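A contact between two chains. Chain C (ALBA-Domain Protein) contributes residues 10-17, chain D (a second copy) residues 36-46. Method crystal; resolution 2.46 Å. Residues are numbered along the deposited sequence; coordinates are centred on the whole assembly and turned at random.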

# COMPACT_ATOMS: atom_id res chain seq x y z
N PRO C 10 -17.33 -10.64 17.30
CA PRO C 10 -17.12 -9.69 18.39
C PRO C 10 -17.81 -8.36 18.12
O PRO C 10 -17.42 -7.64 17.20
CB PRO C 10 -15.59 -9.51 18.43
CG PRO C 10 -15.04 -10.67 17.65
CD PRO C 10 -16.07 -10.99 16.62
N ARG C 11 -18.84 -8.04 18.92
CA ARG C 11 -19.67 -6.88 18.63
C ARG C 11 -18.87 -5.58 18.72
O ARG C 11 -19.10 -4.66 17.92
CB ARG C 11 -20.86 -6.84 19.60
N ASN C 12 -17.94 -5.49 19.67
CA ASN C 12 -17.16 -4.27 19.87
C ASN C 12 -15.85 -4.26 19.08
O ASN C 12 -14.90 -3.58 19.49
CB ASN C 12 -16.87 -4.08 21.36
CG ASN C 12 -16.00 -5.18 21.94
OD1 ASN C 12 -15.82 -6.23 21.32
ND2 ASN C 12 -15.46 -4.95 23.12
N SER C 13 -15.79 -4.96 17.95
CA SER C 13 -14.59 -5.00 17.12
C SER C 13 -14.97 -4.56 15.71
O SER C 13 -15.80 -5.20 15.06
CB SER C 13 -13.99 -6.40 17.10
OG SER C 13 -13.29 -6.67 15.90
N VAL C 14 -14.36 -3.47 15.25
CA VAL C 14 -14.61 -2.95 13.91
C VAL C 14 -13.40 -3.27 13.05
O VAL C 14 -12.29 -2.79 13.33
CB VAL C 14 -14.89 -1.43 13.92
CG1 VAL C 14 -15.05 -0.92 12.50
CG2 VAL C 14 -16.13 -1.13 14.73
N ARG C 15 -13.61 -4.06 12.00
CA ARG C 15 -12.55 -4.45 11.09
C ARG C 15 -12.64 -3.57 9.85
O ARG C 15 -13.60 -3.67 9.08
CB ARG C 15 -12.65 -5.93 10.72
CG ARG C 15 -11.85 -6.32 9.48
CD ARG C 15 -10.36 -6.20 9.73
NE ARG C 15 -9.77 -7.47 10.13
CZ ARG C 15 -9.31 -7.73 11.35
NH1 ARG C 15 -8.79 -8.92 11.64
NH2 ARG C 15 -9.39 -6.80 12.29
N VAL C 16 -11.66 -2.70 9.67
CA VAL C 16 -11.64 -1.80 8.53
C VAL C 16 -11.08 -2.54 7.33
O VAL C 16 -10.01 -3.15 7.40
CB VAL C 16 -10.80 -0.55 8.84
CG1 VAL C 16 -10.69 0.35 7.61
CG2 VAL C 16 -11.39 0.22 10.01
N GLY C 17 -11.81 -2.51 6.22
CA GLY C 17 -11.37 -3.23 5.04
C GLY C 17 -12.04 -2.74 3.78
O GLY C 17 -12.86 -1.82 3.79
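Chain D 36-46: GEKEVYVSALG

The apolar centre of the contact is a row of small aliphatic side chains. C:Val14 CG2 lies 3.7 Å from D:Val40 CG1, and C:Val16 CG2 lies 3.9 Å from D:Val42 CG1; farther along, C:Val16 CB stands 4.2 Å from D:Ala44 CB. All four valines have chi1 in the t well. These separations are ordinary van der Waals distances, and all four valines and D:Ala44 are buried in the assembly.

The row accompanies parallel pairing of the backbones. D:Val40 to D:Leu45 are extended, with phi from -96° to -162° and psi from 107° to 162°, and the N-to-C direction of their strand makes an angle of 22° with that of the chain C strand that includes C:Ser13 to C:Arg15; the axes approach to 4.7 Å. Bridges pair C:Ser13 with D:Tyr41, C:Val14 with D:Val42 and C:Arg15 with D:Ser43, at CA-CA distances of 4.6, 4.9 and 5.2 Å. Side chains of C:Val14 and D:Val42 therefore share one face of the sheet, while those of C:Ser13, C:Arg15, D:Tyr41 and D:Ser43 take the other.

Four hydrogen bonds define the register. D:Tyr41 N donates to C:Asn12 O (2.9 Å, N-H...O angle 171°) and C:Val14 N to D:Tyr41 O (2.8 Å, 152°); D:Ser43 N then donates to C:Val14 O (3.1 Å, 167°) and C:Val16 N to D:Ser43 O (2.9 Å, 166°). Each chain thus engages alternate residues, as parallel pairing requires. CA-H...O contacts supplement the ladder, for example D:Val42 CA to C:Val14 O at 3.5 Å.

On the polar face, water 1 joins the chains: it donates to D:Tyr41 O at 3.0 Å and hydrogen-bonds C:Ser13 OG at 2.5 Å and D:Ser43 OG at 2.6 Å. Beside it, the end of the C:Arg15 side chain comes nearer to chain D than its CA-to-CB direction suggests, with D:Leu45 CD2 over one face of the guanidinium. Its NH2 is modelled 2.4 Å from D:Ser43 OG, too close and poorly angled to count as a hydrogen bond. Water 2 donates to C:Val16 O (2.8 Å) and accepts from D:Leu45 N (3.1 Å), extending the link beyond the direct bonds.

At the other end, a type I turn from C:Pro10 to C:Ser13, with C:Ser13 N bonded to C:Pro10 O at 3.2 Å, leads into the strand. Here C:Asn12 CB packs 3.2 Å from D:Glu37 OE1 and 3.5 Å from D:Glu39 O.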

# COMPACT_ATOMS: atom_id res chain seq x y z
N GLY D 36 -23.81 1.11 23.92
CA GLY D 36 -23.45 0.35 25.09
C GLY D 36 -21.97 0.03 25.22
O GLY D 36 -21.48 -0.09 26.35
N GLU D 37 -21.26 -0.12 24.11
CA GLU D 37 -19.86 -0.53 24.18
C GLU D 37 -19.02 0.56 24.83
O GLU D 37 -19.08 1.73 24.43
CB GLU D 37 -19.33 -0.85 22.78
CG GLU D 37 -20.19 -1.82 21.98
CD GLU D 37 -20.12 -3.24 22.49
OE1 GLU D 37 -19.30 -3.52 23.39
OE2 GLU D 37 -20.89 -4.09 21.99
N LYS D 38 -18.23 0.17 25.83
CA LYS D 38 -17.33 1.11 26.49
C LYS D 38 -16.10 1.40 25.64
O LYS D 38 -15.55 2.50 25.70
CB LYS D 38 -16.92 0.59 27.86
N GLU D 39 -15.65 0.42 24.86
CA GLU D 39 -14.47 0.55 24.03
C GLU D 39 -14.69 -0.23 22.74
O GLU D 39 -15.34 -1.28 22.73
CB GLU D 39 -13.21 0.05 24.74
CG GLU D 39 -13.26 -1.41 25.14
CD GLU D 39 -12.25 -1.77 26.22
OE1 GLU D 39 -11.46 -0.89 26.61
OE2 GLU D 39 -12.26 -2.93 26.67
N VAL D 40 -14.15 0.30 21.65
CA VAL D 40 -14.24 -0.33 20.33
C VAL D 40 -12.82 -0.60 19.83
O VAL D 40 -11.95 0.28 19.92
CB VAL D 40 -15.02 0.55 19.34
CG1 VAL D 40 -14.76 0.11 17.90
CG2 VAL D 40 -16.51 0.49 19.65
N TYR D 41 -12.60 -1.80 19.31
CA TYR D 41 -11.30 -2.21 18.79
C TYR D 41 -11.31 -2.00 17.28
O TYR D 41 -11.95 -2.75 16.54
CB TYR D 41 -11.01 -3.67 19.13
CG TYR D 41 -10.76 -3.93 20.60
CD1 TYR D 41 -11.80 -3.84 21.53
CD2 TYR D 41 -9.50 -4.27 21.07
CE1 TYR D 41 -11.58 -4.08 22.87
CE2 TYR D 41 -9.27 -4.51 22.41
CZ TYR D 41 -10.32 -4.42 23.30
OH TYR D 41 -10.10 -4.66 24.64
N VAL D 42 -10.59 -0.97 16.82
CA VAL D 42 -10.49 -0.66 15.40
C VAL D 42 -9.20 -1.29 14.89
O VAL D 42 -8.10 -0.93 15.30
CB VAL D 42 -10.50 0.86 15.16
CG1 VAL D 42 -10.38 1.16 13.67
CG2 VAL D 42 -11.76 1.48 15.74
N SER D 43 -9.35 -2.26 13.98
CA SER D 43 -8.22 -3.04 13.50
C SER D 43 -8.28 -3.15 11.98
O SER D 43 -9.32 -2.93 11.36
CB SER D 43 -8.21 -4.44 14.13
OG SER D 43 -9.45 -5.09 13.95
N ALA D 44 -7.13 -3.49 11.39
CA ALA D 44 -7.04 -3.69 9.95
C ALA D 44 -5.78 -4.49 9.64
O ALA D 44 -4.86 -4.59 10.46
CB ALA D 44 -7.03 -2.36 9.20
N LEU D 45 -5.75 -5.07 8.44
CA LEU D 45 -4.65 -5.91 7.99
C LEU D 45 -3.96 -5.26 6.80
O LEU D 45 -4.61 -4.69 5.92
CB LEU D 45 -5.14 -7.31 7.60
CG LEU D 45 -5.89 -8.10 8.67
CD1 LEU D 45 -6.35 -9.44 8.12
CD2 LEU D 45 -5.02 -8.29 9.90
N GLY D 46 -2.63 -5.37 6.78
CA GLY D 46 -1.82 -4.95 5.65
C GLY D 46 -2.07 -3.54 5.15
O GLY D 46 -1.86 -2.57 5.89
O HOH W 1 -11.02 -5.58 16.00
O HOH W 2 -8.26 -5.16 6.54